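Local coordinates for protein putative metal-dependent phosphoesterase (Bifidobacterium adolescentis, PDB 3O0F) that hydrolyses phosphoesters at a trinuclear iron-zinc centre of the PHP family and binds AMP beside it, at residues Glu28-Leu33 / Val45-His50; Asp51-Trp56 / Leu72-Thr77; Ala78-Val83 / Pro183-Val188; Ala201-Asp206 / Val232-Asn237; Arg211-Asp216 / Pro239-Arg244. All blocks are in the same frame, centred on the assembly; numbering follows the deposited sequence.

Contact 1 of 5, residues Glu28-Leu33 / Val45-His50. With ZN (zinc ion), chain C.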
# COMPACT_ATOMS: atom_id res chain seq x y z
N GLU A 28 11.04 8.51 -0.34
CA GLU A 28 11.36 9.22 -1.54
C GLU A 28 10.17 9.93 -2.13
O GLU A 28 9.05 9.56 -1.86
CB GLU A 28 11.90 8.24 -2.57
CG GLU A 28 13.07 7.42 -2.11
CD GLU A 28 14.24 8.26 -1.54
OE1 GLU A 28 14.64 9.28 -2.17
OE2 GLU A 28 14.73 7.88 -0.47
N THR A 29 10.44 10.88 -3.00
CA THR A 29 9.39 11.62 -3.67
C THR A 29 8.79 10.85 -4.86
O THR A 29 9.38 9.89 -5.37
CB THR A 29 9.87 12.99 -4.15
OG1 THR A 29 10.91 12.82 -5.14
CG2 THR A 29 10.40 13.84 -2.94
N PRO A 30 7.59 11.24 -5.27
CA PRO A 30 7.04 10.69 -6.52
C PRO A 30 7.96 10.87 -7.73
O PRO A 30 8.10 9.95 -8.53
CB PRO A 30 5.76 11.51 -6.72
CG PRO A 30 5.27 11.74 -5.31
CD PRO A 30 6.58 12.03 -4.53
N ARG A 31 8.60 12.02 -7.84
CA ARG A 31 9.57 12.26 -8.90
C ARG A 31 10.73 11.24 -8.86
O ARG A 31 11.08 10.66 -9.88
CB ARG A 31 10.12 13.68 -8.83
CG ARG A 31 11.16 13.99 -9.91
CD ARG A 31 11.30 15.52 -10.14
NE ARG A 31 12.06 15.81 -11.37
CZ ARG A 31 11.55 16.05 -12.58
NH1 ARG A 31 10.23 16.04 -12.81
NH2 ARG A 31 12.37 16.30 -13.60
N THR A 32 11.28 10.99 -7.69
CA THR A 32 12.37 10.00 -7.55
C THR A 32 11.89 8.60 -7.97
O THR A 32 12.59 7.89 -8.71
CB THR A 32 12.96 10.02 -6.16
OG1 THR A 32 13.59 11.29 -5.99
CG2 THR A 32 14.00 8.87 -5.94
N LEU A 33 10.68 8.24 -7.55
CA LEU A 33 10.11 6.98 -7.95
C LEU A 33 10.06 6.82 -9.47
O LEU A 33 10.49 5.80 -9.99
CB LEU A 33 8.72 6.80 -7.33
CG LEU A 33 7.81 5.69 -7.90
CD1 LEU A 33 8.42 4.29 -7.64
CD2 LEU A 33 6.46 5.82 -7.27
N VAL A 45 5.09 2.38 -13.77
CA VAL A 45 5.08 2.31 -12.32
C VAL A 45 3.71 2.75 -11.83
O VAL A 45 2.96 3.36 -12.57
CB VAL A 45 6.26 3.22 -11.81
CG1 VAL A 45 5.92 4.71 -11.88
CG2 VAL A 45 6.78 2.78 -10.46
N ALA A 46 3.38 2.43 -10.59
CA ALA A 46 2.27 3.03 -9.92
C ALA A 46 2.69 3.62 -8.61
O ALA A 46 3.50 3.04 -7.85
CB ALA A 46 1.15 1.98 -9.66
N ILE A 47 2.07 4.72 -8.28
CA ILE A 47 2.09 5.21 -6.92
C ILE A 47 0.90 4.55 -6.14
O ILE A 47 -0.18 4.40 -6.69
CB ILE A 47 2.05 6.70 -6.90
CG1 ILE A 47 2.29 7.22 -5.46
CG2 ILE A 47 0.76 7.23 -7.58
CD1 ILE A 47 2.69 8.79 -5.39
N ALA A 48 1.14 4.13 -4.91
CA ALA A 48 0.11 3.39 -4.14
C ALA A 48 0.22 3.70 -2.67
O ALA A 48 0.20 2.80 -1.83
CB ALA A 48 0.25 1.87 -4.36
N ASP A 49 0.37 4.98 -2.33
CA ASP A 49 0.46 5.33 -0.93
C ASP A 49 -0.78 4.94 -0.09
O ASP A 49 -1.89 4.83 -0.61
CB ASP A 49 0.73 6.84 -0.77
CG ASP A 49 2.15 7.21 -1.18
OD1 ASP A 49 3.08 6.62 -0.58
OD2 ASP A 49 2.30 8.06 -2.09
N HIS A 50 -0.56 4.77 1.22
CA HIS A 50 -1.59 4.35 2.17
C HIS A 50 -2.67 5.43 2.32
O HIS A 50 -2.35 6.57 2.62
CB HIS A 50 -0.97 4.12 3.54
CG HIS A 50 0.01 3.00 3.56
ND1 HIS A 50 -0.39 1.68 3.67
CD2 HIS A 50 1.36 2.98 3.49
CE1 HIS A 50 0.67 0.91 3.64
NE2 HIS A 50 1.74 1.67 3.56
ZN ZN C . 3.80 1.15 3.42
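The beta-alpha-beta unit formed by strand 15-19, helix 30-39 and strand 44-47 belongs to the metal-binding PHP fold, and this contact lays the first turn of its helix on the second of its strands. Leu33 carries most of the packing. Its CG stands anti to the backbone N (chi1 165°), which sends the two methyls toward the strand; CD1 meets Val45 CG2 tip to tip at 3.6 Å, while CD2 rests 4.1 Å from the carbonyl oxygen Ala46 O. Val45 turns CG2 to the helix by holding it anti to its own backbone N. One turn earlier the ring of Pro30 crosses Ile47 obliquely, Pro30 CG lying 3.9 Å from Ile47 CD1 at the end of an extended isoleucine chain. Thr29 is the N-cap: its OG1 accepts from Thr32 N at 3.2 Å, and the helix starts with Leu33 N bonded to Thr29 O. Ala46 points away from the helix and touches Ile17 of strand 15-19. Farther along the chain, His50 NE2 binds the zinc ion at 2.1 Å, a site to which Asp25 and His263 also contribute, and its ring stacks on that of His20. No hydrogen bond joins the two segments, so they meet through buried, largely apolar side chains, while the same segment goes on to deliver His50 to the metal.

Contact 2 of 5, residues Asp51-Trp56 / Leu72-Thr77; sequences DTTAGW and LGTEIT. With FE (Fe (III) ion), chain D; FE (Fe (III) ion), chain E.
Strand 70-80 carries Glu75, the bridging ligand of the two irons of the PHP metal centre, and the loop that follows the zinc ligand His50 is fastened along it from Asp51 to Trp56. Asp51 grips Thr77 with both carboxylate oxygens, each using its syn lone pair: OD1 accepts from Thr77 N at 3.0 Å in an almost straight bond (174°), and OD2 from Thr77 OG1 at 2.5 Å. Asp51 OD2 also forms a salt bridge with Arg110, an AMP-binding residue. The backbone joins in through Asp51 N, which donates to Glu75 O at 2.9 Å from above the carbonyl plane. Thr74 OG1 donates to Thr52 O (2.8 Å) and has a further partner in Tyr92. At the other end the Trp56 indole lies with Leu72 CB over the centre of its six-membered ring, 3.6 Å from the centroid, and with Thr53 CG2 over the opposite face; at its edge NE1 donates to Gly73 O at 3.0 Å. An alanine at Trp56 would probably loosen this end of the loop, since both the ring under Leu72 and the bond to Gly73 O would go. Glu75 extends away from the loop, its carboxylate giving OE2 to one iron and OE1 to the other. The Asp51 clamp is therefore a second-shell element, likely to steady both the strand that presents Glu75 and the guanidinium of Arg110.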
# COMPACT_ATOMS: atom_id res chain seq x y z
N ASP A 51 -3.93 5.06 2.06
CA ASP A 51 -5.13 5.87 2.41
C ASP A 51 -5.12 7.34 1.92
O ASP A 51 -5.52 8.25 2.63
CB ASP A 51 -5.34 5.78 3.92
CG ASP A 51 -5.37 4.35 4.41
OD1 ASP A 51 -6.23 3.60 3.90
OD2 ASP A 51 -4.55 3.96 5.28
N THR A 52 -4.61 7.55 0.70
CA THR A 52 -4.43 8.89 0.16
C THR A 52 -4.24 8.90 -1.36
O THR A 52 -3.77 7.91 -1.96
CB THR A 52 -3.20 9.59 0.81
OG1 THR A 52 -3.20 10.99 0.48
CG2 THR A 52 -1.86 8.92 0.34
N THR A 53 -4.55 10.05 -1.95
CA THR A 53 -4.14 10.40 -3.33
C THR A 53 -3.24 11.62 -3.34
O THR A 53 -3.07 12.27 -4.38
CB THR A 53 -5.39 10.71 -4.19
OG1 THR A 53 -6.09 11.83 -3.61
CG2 THR A 53 -6.29 9.51 -4.23
N ALA A 54 -2.64 11.97 -2.20
CA ALA A 54 -1.95 13.28 -2.08
C ALA A 54 -0.74 13.44 -3.02
O ALA A 54 -0.41 14.55 -3.44
CB ALA A 54 -1.56 13.55 -0.59
N GLY A 55 -0.07 12.33 -3.35
CA GLY A 55 1.03 12.36 -4.31
C GLY A 55 0.68 12.19 -5.77
O GLY A 55 1.57 12.13 -6.62
N TRP A 56 -0.60 12.09 -6.11
CA TRP A 56 -1.01 11.90 -7.50
C TRP A 56 -0.58 13.00 -8.47
O TRP A 56 -0.03 12.72 -9.51
CB TRP A 56 -2.54 11.70 -7.57
CG TRP A 56 -3.00 10.34 -7.18
CD1 TRP A 56 -2.36 9.43 -6.36
CD2 TRP A 56 -4.23 9.73 -7.56
NE1 TRP A 56 -3.07 8.28 -6.30
CE2 TRP A 56 -4.25 8.44 -7.01
CE3 TRP A 56 -5.31 10.14 -8.35
CZ2 TRP A 56 -5.32 7.57 -7.19
CZ3 TRP A 56 -6.35 9.26 -8.57
CH2 TRP A 56 -6.35 8.00 -7.99
N LEU A 72 -2.25 5.43 -11.36
CA LEU A 72 -2.59 6.16 -10.16
C LEU A 72 -3.30 5.22 -9.18
O LEU A 72 -4.33 4.64 -9.52
CB LEU A 72 -3.42 7.41 -10.44
CG LEU A 72 -2.64 8.53 -11.19
CD1 LEU A 72 -3.52 9.67 -11.68
CD2 LEU A 72 -1.44 9.05 -10.35
N GLY A 73 -2.74 5.06 -7.99
CA GLY A 73 -3.25 4.09 -7.05
C GLY A 73 -3.16 4.48 -5.60
O GLY A 73 -2.61 5.52 -5.23
N THR A 74 -3.74 3.65 -4.75
CA THR A 74 -3.78 3.90 -3.30
C THR A 74 -3.81 2.54 -2.62
O THR A 74 -4.47 1.63 -3.11
CB THR A 74 -5.04 4.64 -2.90
OG1 THR A 74 -5.06 5.94 -3.47
CG2 THR A 74 -5.15 4.75 -1.35
N GLU A 75 -3.11 2.37 -1.51
CA GLU A 75 -3.23 1.14 -0.73
C GLU A 75 -4.15 1.44 0.45
O GLU A 75 -3.87 2.28 1.29
CB GLU A 75 -1.86 0.61 -0.25
CG GLU A 75 -2.04 -0.64 0.53
CD GLU A 75 -0.74 -1.41 0.81
OE1 GLU A 75 0.30 -0.86 0.59
OE2 GLU A 75 -0.80 -2.61 1.16
N ILE A 76 -5.29 0.77 0.47
CA ILE A 76 -6.33 1.09 1.42
C ILE A 76 -6.26 0.10 2.57
O ILE A 76 -6.32 -1.13 2.35
CB ILE A 76 -7.74 1.04 0.79
CG1 ILE A 76 -7.78 1.93 -0.46
CG2 ILE A 76 -8.83 1.45 1.82
CD1 ILE A 76 -9.08 1.87 -1.24
N THR A 77 -6.19 0.65 3.78
CA THR A 77 -6.19 -0.16 5.00
C THR A 77 -7.61 -0.67 5.28
O THR A 77 -8.55 0.10 5.30
CB THR A 77 -5.73 0.75 6.21
OG1 THR A 77 -4.57 1.50 5.84
CG2 THR A 77 -5.40 -0.06 7.48
FE FE D . 0.49 -3.65 2.53
FE FE E . 2.30 -1.64 0.37
O HOH W 1 -8.82 2.93 4.91
O HOH W 2 -1.54 7.21 -3.41
O HOH W 3 1.90 -3.54 1.10

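Contact 3 of 5, residues Ala78-Val83 / Pro183-Val188; sequences AVDEDV and PSTHEV
Thr185 stands on the first turn of helix 185-194 with OG1 in the crowded position between its backbone N and carbonyl carbon (chi1 53°). From CB, 4.0 Å from Asp80 OD2, the side chain forks. CG2 lies 3.9 Å from Asp80 CB and also reaches Ala78 CB, while OG1 donates to Asp80 OD2 at 2.8 Å, meeting it from above the carboxylate plane. Met222 of helix 216-225 also touches this side chain. The backbone beneath pairs with the end of strand 70-80 in a single beta bridge between Val79 and Ser184: Val79 N donates to Pro183 O (3.0 Å), and Thr185 N to Val79 O (3.1 Å). Directly beyond, the strand reverses through the type II' turn Asp80-Val83 into strand 83-90, so the helix start is stitched to the tip of a beta hairpin. A valine at Thr185 would remove the donor to Asp80 OD2 and would probably loosen the hold of the helix start on the hairpin. Ser184 is the N-cap, its OG accepting from Glu187 N. A water donates to Asp80 OD1 and lies 2.7 Å from His186 NE2; His186 ND1 is bonded to Asp225.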
# COMPACT_ATOMS: atom_id res chain seq x y z
N ALA A 78 -7.75 -1.97 5.49
CA ALA A 78 -9.04 -2.57 5.67
C ALA A 78 -8.95 -3.77 6.62
O ALA A 78 -7.86 -4.18 7.02
CB ALA A 78 -9.66 -2.95 4.30
N VAL A 79 -10.11 -4.29 7.01
CA VAL A 79 -10.19 -5.47 7.87
C VAL A 79 -11.31 -6.39 7.42
O VAL A 79 -12.36 -5.92 6.97
CB VAL A 79 -10.42 -5.08 9.38
CG1 VAL A 79 -11.63 -4.17 9.54
CG2 VAL A 79 -10.59 -6.34 10.21
N ASP A 80 -11.10 -7.69 7.57
CA ASP A 80 -12.12 -8.70 7.28
C ASP A 80 -12.23 -9.75 8.41
O ASP A 80 -11.35 -10.60 8.59
CB ASP A 80 -11.81 -9.36 5.94
CG ASP A 80 -13.00 -10.08 5.37
OD1 ASP A 80 -13.72 -10.71 6.18
OD2 ASP A 80 -13.19 -10.06 4.13
N GLU A 81 -13.32 -9.70 9.17
CA GLU A 81 -13.41 -10.47 10.42
C GLU A 81 -12.17 -10.10 11.23
O GLU A 81 -11.98 -8.93 11.46
CB GLU A 81 -13.59 -11.97 10.15
CG GLU A 81 -14.94 -12.26 9.40
CD GLU A 81 -14.94 -13.58 8.58
OE1 GLU A 81 -14.04 -14.44 8.79
OE2 GLU A 81 -15.84 -13.73 7.71
N ASP A 82 -11.32 -11.03 11.63
CA ASP A 82 -10.13 -10.62 12.43
C ASP A 82 -8.84 -10.41 11.61
O ASP A 82 -7.75 -10.34 12.18
CB ASP A 82 -9.89 -11.61 13.59
CG ASP A 82 -9.62 -13.04 13.11
OD1 ASP A 82 -10.24 -13.47 12.09
OD2 ASP A 82 -8.80 -13.74 13.74
N VAL A 83 -8.94 -10.32 10.28
CA VAL A 83 -7.77 -10.33 9.42
C VAL A 83 -7.52 -8.90 8.89
O VAL A 83 -8.40 -8.30 8.29
CB VAL A 83 -7.95 -11.29 8.21
CG1 VAL A 83 -6.68 -11.37 7.39
CG2 VAL A 83 -8.42 -12.71 8.64
N PRO A 183 -12.02 0.47 7.83
CA PRO A 183 -13.26 0.02 7.19
C PRO A 183 -13.19 -1.48 6.82
O PRO A 183 -12.09 -2.06 6.75
CB PRO A 183 -13.33 0.89 5.93
CG PRO A 183 -11.91 1.25 5.62
CD PRO A 183 -11.25 1.40 6.99
N SER A 184 -14.33 -2.09 6.59
CA SER A 184 -14.34 -3.47 6.14
C SER A 184 -13.94 -3.56 4.66
O SER A 184 -14.07 -2.59 3.90
CB SER A 184 -15.70 -4.10 6.32
OG SER A 184 -16.59 -3.52 5.37
N THR A 185 -13.46 -4.73 4.28
CA THR A 185 -13.16 -5.03 2.87
C THR A 185 -14.42 -4.87 2.00
O THR A 185 -14.30 -4.38 0.90
CB THR A 185 -12.59 -6.43 2.69
OG1 THR A 185 -13.46 -7.39 3.29
CG2 THR A 185 -11.18 -6.52 3.32
N HIS A 186 -15.59 -5.23 2.51
CA HIS A 186 -16.82 -5.07 1.72
C HIS A 186 -17.13 -3.59 1.44
O HIS A 186 -17.59 -3.24 0.35
CB HIS A 186 -18.01 -5.72 2.42
CG HIS A 186 -17.70 -7.08 2.98
ND1 HIS A 186 -17.21 -8.11 2.20
CD2 HIS A 186 -17.80 -7.57 4.24
CE1 HIS A 186 -17.02 -9.18 2.95
NE2 HIS A 186 -17.36 -8.87 4.20
N GLU A 187 -16.88 -2.74 2.43
CA GLU A 187 -17.07 -1.32 2.26
C GLU A 187 -16.03 -0.75 1.31
O GLU A 187 -16.38 0.03 0.43
CB GLU A 187 -17.00 -0.52 3.56
CG GLU A 187 -17.28 0.96 3.23
CD GLU A 187 -17.23 1.94 4.36
OE1 GLU A 187 -16.77 1.59 5.47
OE2 GLU A 187 -17.67 3.09 4.10
N VAL A 188 -14.78 -1.12 1.49
CA VAL A 188 -13.70 -0.64 0.59
C VAL A 188 -13.96 -1.04 -0.86
O VAL A 188 -13.88 -0.21 -1.78
CB VAL A 188 -12.33 -1.13 1.08
CG1 VAL A 188 -11.23 -0.94 -0.03
CG2 VAL A 188 -11.95 -0.37 2.40
O HOH W 4 -16.35 -10.43 6.10

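Contact 4 of 5, residues Ala201-Asp206 / Val232-Asn237; sequences AAHAGD and VWHRGN. With FE (Fe (III) ion), chain D.
His203 and His234 lie side by side and point the same way, but their rings meet obliquely, the planes 57° apart. The closest approach of the two is a CH-pi contact, His203 CB sitting over the centre of the His234 ring, 3.6 Å from its centroid. The imidazole of His203, with CG in the crowded position between backbone N and carbonyl carbon (chi1 45°), turns NE2 to an iron ion at 2.3 Å; Glu75 and His86 bind the same metal. His234 is held at both nitrogens: ND1 accepts from Gly236 N at 2.9 Å, near the ring plane, and NE2 is bonded to Asp261, a ligand of the other iron. Beside this pair Asn237 links the two segments through OD1, which accepts from Gly205 N (2.8 Å), while ND2 ties back almost straight to Val232 O of its own segment (3.0 Å). His234 thus acts as a second-shell residue, packed against the base of one metal ligand while bonded to another, and its bond to Asp261 is likely to fix the orientation of that carboxylate at the other iron.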
# COMPACT_ATOMS: atom_id res chain seq x y z
N ALA A 201 -6.58 -7.40 -4.01
CA ALA A 201 -6.16 -7.76 -2.65
C ALA A 201 -4.60 -7.85 -2.64
O ALA A 201 -4.01 -8.58 -3.43
CB ALA A 201 -6.82 -9.13 -2.22
N ALA A 202 -3.97 -7.04 -1.79
CA ALA A 202 -2.50 -6.95 -1.67
C ALA A 202 -1.93 -8.09 -0.78
O ALA A 202 -2.55 -8.48 0.20
CB ALA A 202 -2.09 -5.60 -1.07
N HIS A 203 -0.78 -8.63 -1.19
CA HIS A 203 0.01 -9.70 -0.51
C HIS A 203 -0.88 -10.62 0.37
O HIS A 203 -0.69 -10.72 1.59
CB HIS A 203 1.16 -9.05 0.31
CG HIS A 203 0.72 -7.85 1.12
ND1 HIS A 203 -0.12 -7.96 2.22
CD2 HIS A 203 1.01 -6.53 1.00
CE1 HIS A 203 -0.34 -6.75 2.72
NE2 HIS A 203 0.32 -5.87 2.00
N ALA A 204 -1.84 -11.30 -0.24
CA ALA A 204 -2.89 -11.93 0.55
C ALA A 204 -2.43 -13.24 1.17
O ALA A 204 -3.16 -13.82 2.01
CB ALA A 204 -4.18 -12.15 -0.28
N GLY A 205 -1.26 -13.73 0.75
CA GLY A 205 -0.66 -14.92 1.33
C GLY A 205 0.43 -14.68 2.36
O GLY A 205 1.17 -15.61 2.71
N ASP A 206 0.51 -13.45 2.87
CA ASP A 206 1.64 -13.04 3.72
C ASP A 206 1.32 -13.25 5.23
O ASP A 206 0.45 -12.60 5.78
CB ASP A 206 2.00 -11.57 3.40
CG ASP A 206 3.21 -11.07 4.15
OD1 ASP A 206 3.81 -11.81 4.97
OD2 ASP A 206 3.57 -9.90 3.92
N VAL A 232 -0.06 -11.50 -6.58
CA VAL A 232 0.57 -12.76 -6.40
C VAL A 232 2.07 -12.63 -6.31
O VAL A 232 2.72 -13.27 -5.43
CB VAL A 232 0.20 -13.78 -7.55
CG1 VAL A 232 1.01 -15.07 -7.39
CG2 VAL A 232 -1.32 -14.04 -7.53
N TRP A 233 2.64 -11.81 -7.19
CA TRP A 233 4.09 -11.71 -7.27
C TRP A 233 4.54 -10.65 -6.28
O TRP A 233 4.58 -9.46 -6.58
CB TRP A 233 4.54 -11.39 -8.68
CG TRP A 233 3.77 -12.14 -9.76
CD1 TRP A 233 3.06 -11.60 -10.76
CD2 TRP A 233 3.70 -13.56 -9.92
NE1 TRP A 233 2.54 -12.60 -11.57
CE2 TRP A 233 2.92 -13.81 -11.06
CE3 TRP A 233 4.25 -14.64 -9.22
CZ2 TRP A 233 2.64 -15.11 -11.52
CZ3 TRP A 233 3.99 -15.94 -9.66
CH2 TRP A 233 3.19 -16.16 -10.81
N HIS A 234 4.87 -11.12 -5.07
CA HIS A 234 5.19 -10.24 -3.94
C HIS A 234 6.06 -11.05 -3.00
O HIS A 234 5.81 -12.22 -2.76
CB HIS A 234 3.92 -9.78 -3.24
CG HIS A 234 4.14 -8.77 -2.14
ND1 HIS A 234 4.58 -9.11 -0.89
CD2 HIS A 234 3.92 -7.43 -2.10
CE1 HIS A 234 4.67 -8.03 -0.13
NE2 HIS A 234 4.25 -7.00 -0.84
N ARG A 235 7.09 -10.42 -2.46
CA ARG A 235 8.05 -11.13 -1.61
C ARG A 235 7.42 -11.74 -0.34
O ARG A 235 7.94 -12.72 0.16
CB ARG A 235 9.23 -10.23 -1.21
CG ARG A 235 8.89 -9.08 -0.22
CD ARG A 235 10.13 -8.65 0.53
NE ARG A 235 11.22 -8.25 -0.38
CZ ARG A 235 12.51 -8.17 -0.04
NH1 ARG A 235 12.93 -8.44 1.18
NH2 ARG A 235 13.38 -7.80 -0.94
N GLY A 236 6.30 -11.20 0.12
CA GLY A 236 5.53 -11.76 1.25
C GLY A 236 4.66 -13.01 0.99
O GLY A 236 4.16 -13.64 1.95
N ASN A 237 4.46 -13.36 -0.28
CA ASN A 237 3.72 -14.58 -0.63
C ASN A 237 4.66 -15.78 -0.88
O ASN A 237 5.29 -15.87 -1.94
CB ASN A 237 2.85 -14.37 -1.89
CG ASN A 237 1.67 -13.40 -1.69
OD1 ASN A 237 1.11 -13.24 -0.59
ND2 ASN A 237 1.26 -12.76 -2.82
FE FE D . 0.49 -3.65 2.53
O HOH W 3 1.90 -3.54 1.10

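Contact 5 of 5, residues Arg211-Asp216 / Pro239-Arg244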
# COMPACT_ATOMS: atom_id res chain seq x y z
N ARG A 211 -2.09 -13.44 12.24
CA ARG A 211 -2.21 -14.82 12.79
C ARG A 211 -2.83 -15.84 11.79
O ARG A 211 -2.47 -17.01 11.78
CB ARG A 211 -3.01 -14.83 14.11
N ARG A 212 -3.78 -15.41 10.96
CA ARG A 212 -4.29 -16.28 9.90
C ARG A 212 -4.54 -15.46 8.63
O ARG A 212 -4.90 -14.30 8.72
CB ARG A 212 -5.54 -17.06 10.33
CG ARG A 212 -6.84 -16.25 10.34
CD ARG A 212 -8.03 -17.14 10.62
NE ARG A 212 -9.28 -16.37 10.57
CZ ARG A 212 -9.90 -15.97 9.45
NH1 ARG A 212 -9.39 -16.22 8.24
NH2 ARG A 212 -11.03 -15.28 9.54
N LEU A 213 -4.29 -16.08 7.48
CA LEU A 213 -4.61 -15.51 6.18
C LEU A 213 -6.12 -15.50 5.92
O LEU A 213 -6.92 -16.20 6.55
CB LEU A 213 -3.93 -16.31 5.08
CG LEU A 213 -2.42 -16.54 5.20
CD1 LEU A 213 -1.95 -17.47 4.08
CD2 LEU A 213 -1.67 -15.18 5.16
N LEU A 214 -6.53 -14.65 4.99
CA LEU A 214 -7.86 -14.75 4.42
C LEU A 214 -8.10 -16.15 3.92
O LEU A 214 -7.22 -16.77 3.28
CB LEU A 214 -8.02 -13.78 3.22
CG LEU A 214 -8.08 -12.31 3.56
CD1 LEU A 214 -8.01 -11.49 2.26
CD2 LEU A 214 -9.33 -11.97 4.38
N SER A 215 -9.30 -16.65 4.21
CA SER A 215 -9.69 -17.93 3.71
C SER A 215 -10.27 -17.82 2.30
O SER A 215 -10.61 -16.74 1.83
CB SER A 215 -10.72 -18.52 4.62
OG SER A 215 -11.90 -17.78 4.50
N ASP A 216 -10.42 -18.96 1.63
CA ASP A 216 -11.09 -19.01 0.32
C ASP A 216 -12.50 -18.42 0.36
O ASP A 216 -12.91 -17.76 -0.60
CB ASP A 216 -11.22 -20.45 -0.20
CG ASP A 216 -9.84 -21.11 -0.50
OD1 ASP A 216 -8.80 -20.46 -0.30
OD2 ASP A 216 -9.82 -22.28 -0.97
N PRO A 239 5.65 -19.79 -1.93
CA PRO A 239 5.32 -20.60 -3.09
C PRO A 239 3.95 -21.30 -3.08
O PRO A 239 3.24 -21.25 -4.09
CB PRO A 239 6.44 -21.65 -3.14
CG PRO A 239 7.60 -21.06 -2.39
CD PRO A 239 7.06 -19.97 -1.50
N GLU A 240 3.60 -21.93 -1.96
CA GLU A 240 2.32 -22.61 -1.85
C GLU A 240 1.14 -21.64 -1.98
O GLU A 240 0.09 -22.01 -2.51
CB GLU A 240 2.22 -23.34 -0.50
CG GLU A 240 2.40 -22.41 0.71
CD GLU A 240 3.80 -22.43 1.31
OE1 GLU A 240 4.79 -22.64 0.56
OE2 GLU A 240 3.88 -22.23 2.55
N GLN A 241 1.32 -20.42 -1.47
CA GLN A 241 0.29 -19.42 -1.44
C GLN A 241 0.16 -18.79 -2.83
O GLN A 241 -0.92 -18.46 -3.24
CB GLN A 241 0.58 -18.33 -0.40
CG GLN A 241 0.34 -18.73 1.06
CD GLN A 241 -1.11 -19.20 1.30
OE1 GLN A 241 -2.04 -18.65 0.72
NE2 GLN A 241 -1.29 -20.21 2.17
N ARG A 242 1.28 -18.58 -3.52
CA ARG A 242 1.22 -18.17 -4.92
C ARG A 242 0.42 -19.17 -5.72
O ARG A 242 -0.49 -18.77 -6.44
CB ARG A 242 2.63 -17.94 -5.49
CG ARG A 242 3.41 -16.86 -4.76
CD ARG A 242 4.76 -16.62 -5.45
NE ARG A 242 5.55 -15.57 -4.79
CZ ARG A 242 6.58 -14.94 -5.33
NH1 ARG A 242 6.96 -15.23 -6.57
NH2 ARG A 242 7.20 -14.00 -4.66
N GLU A 243 0.66 -20.47 -5.55
CA GLU A 243 -0.14 -21.46 -6.32
C GLU A 243 -1.62 -21.44 -5.94
O GLU A 243 -2.49 -21.51 -6.79
CB GLU A 243 0.37 -22.89 -6.13
CG GLU A 243 1.66 -23.20 -6.94
CD GLU A 243 2.43 -24.40 -6.38
OE1 GLU A 243 1.81 -25.19 -5.62
OE2 GLU A 243 3.64 -24.55 -6.69
N ARG A 244 -1.89 -21.29 -4.66
CA ARG A 244 -3.28 -21.20 -4.19
C ARG A 244 -3.98 -19.95 -4.80
O ARG A 244 -5.09 -20.03 -5.33
CB ARG A 244 -3.28 -21.18 -2.65
CG ARG A 244 -4.53 -20.62 -2.02
CD ARG A 244 -4.61 -20.89 -0.52
NE ARG A 244 -5.81 -20.22 -0.05
CZ ARG A 244 -5.87 -19.02 0.51
NH1 ARG A 244 -4.76 -18.34 0.81
NH2 ARG A 244 -7.06 -18.49 0.81
O HOH W 5 -5.17 -15.62 1.54
O HOH W 6 -7.18 -22.74 -1.25
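Arg244 lays its guanidinium edge against a single carboxylate oxygen: NE at 3.0 Å and NH2 at 2.9 Å both donate to Asp216 OD1, with the two flat groups only 4° from coplanar. NE comes to the syn lone pair of the oxygen, NH2 nearly along its C-O axis. NH2 also donates to Leu214 O at 3.0 Å, this time out of the guanidinium plane. The remaining nitrogen, NH1, gives an in-plane bond to Gln241 OE1 at 2.7 Å, which fixes the rotation of the group from within its own helix. One water joins NH1 to Leu214 O; a second accepts weakly from NE and donates to Asp216 OD2. Farther out, Arg244 is extended from CG to NE, with CG anti to its backbone N, so the charge reaches across to the loop. Gln241, bent at chi2, turns its amide to the tip of Leu213, whose CD1 is 3.4 Å from Gln241 CD. Ser215 is the N-cap of the next helix. The salt bridge thus ties the first turn of helix 216-225 to helix 239-252 near the protein surface, with Leu219 beside Arg244, while Leu214 packs on Val83 and Val85 of strand 83-90.

From the N terminus, contact 1 closes the short loop through helix 30-39, and contact 2 follows in series, closing the one through helix 56-66; they meet where Asp49 O probably bonds to Glu75 N. Contact 3 spans about a hundred residues, bringing helix 185-194 back to the far end of strand 70-80, which contact 2 also uses. Contacts 4 and 5 cross, their segments alternating along the chain, and touch where Arg242 reaches Asn237 O and His234 O. Contacts 2 and 4 share one iron and a water. Arg212 of contact 5 reaches the turn of contact 3, linking the loop before helix 216-225 to the hairpin of strands 70-80 and 83-90.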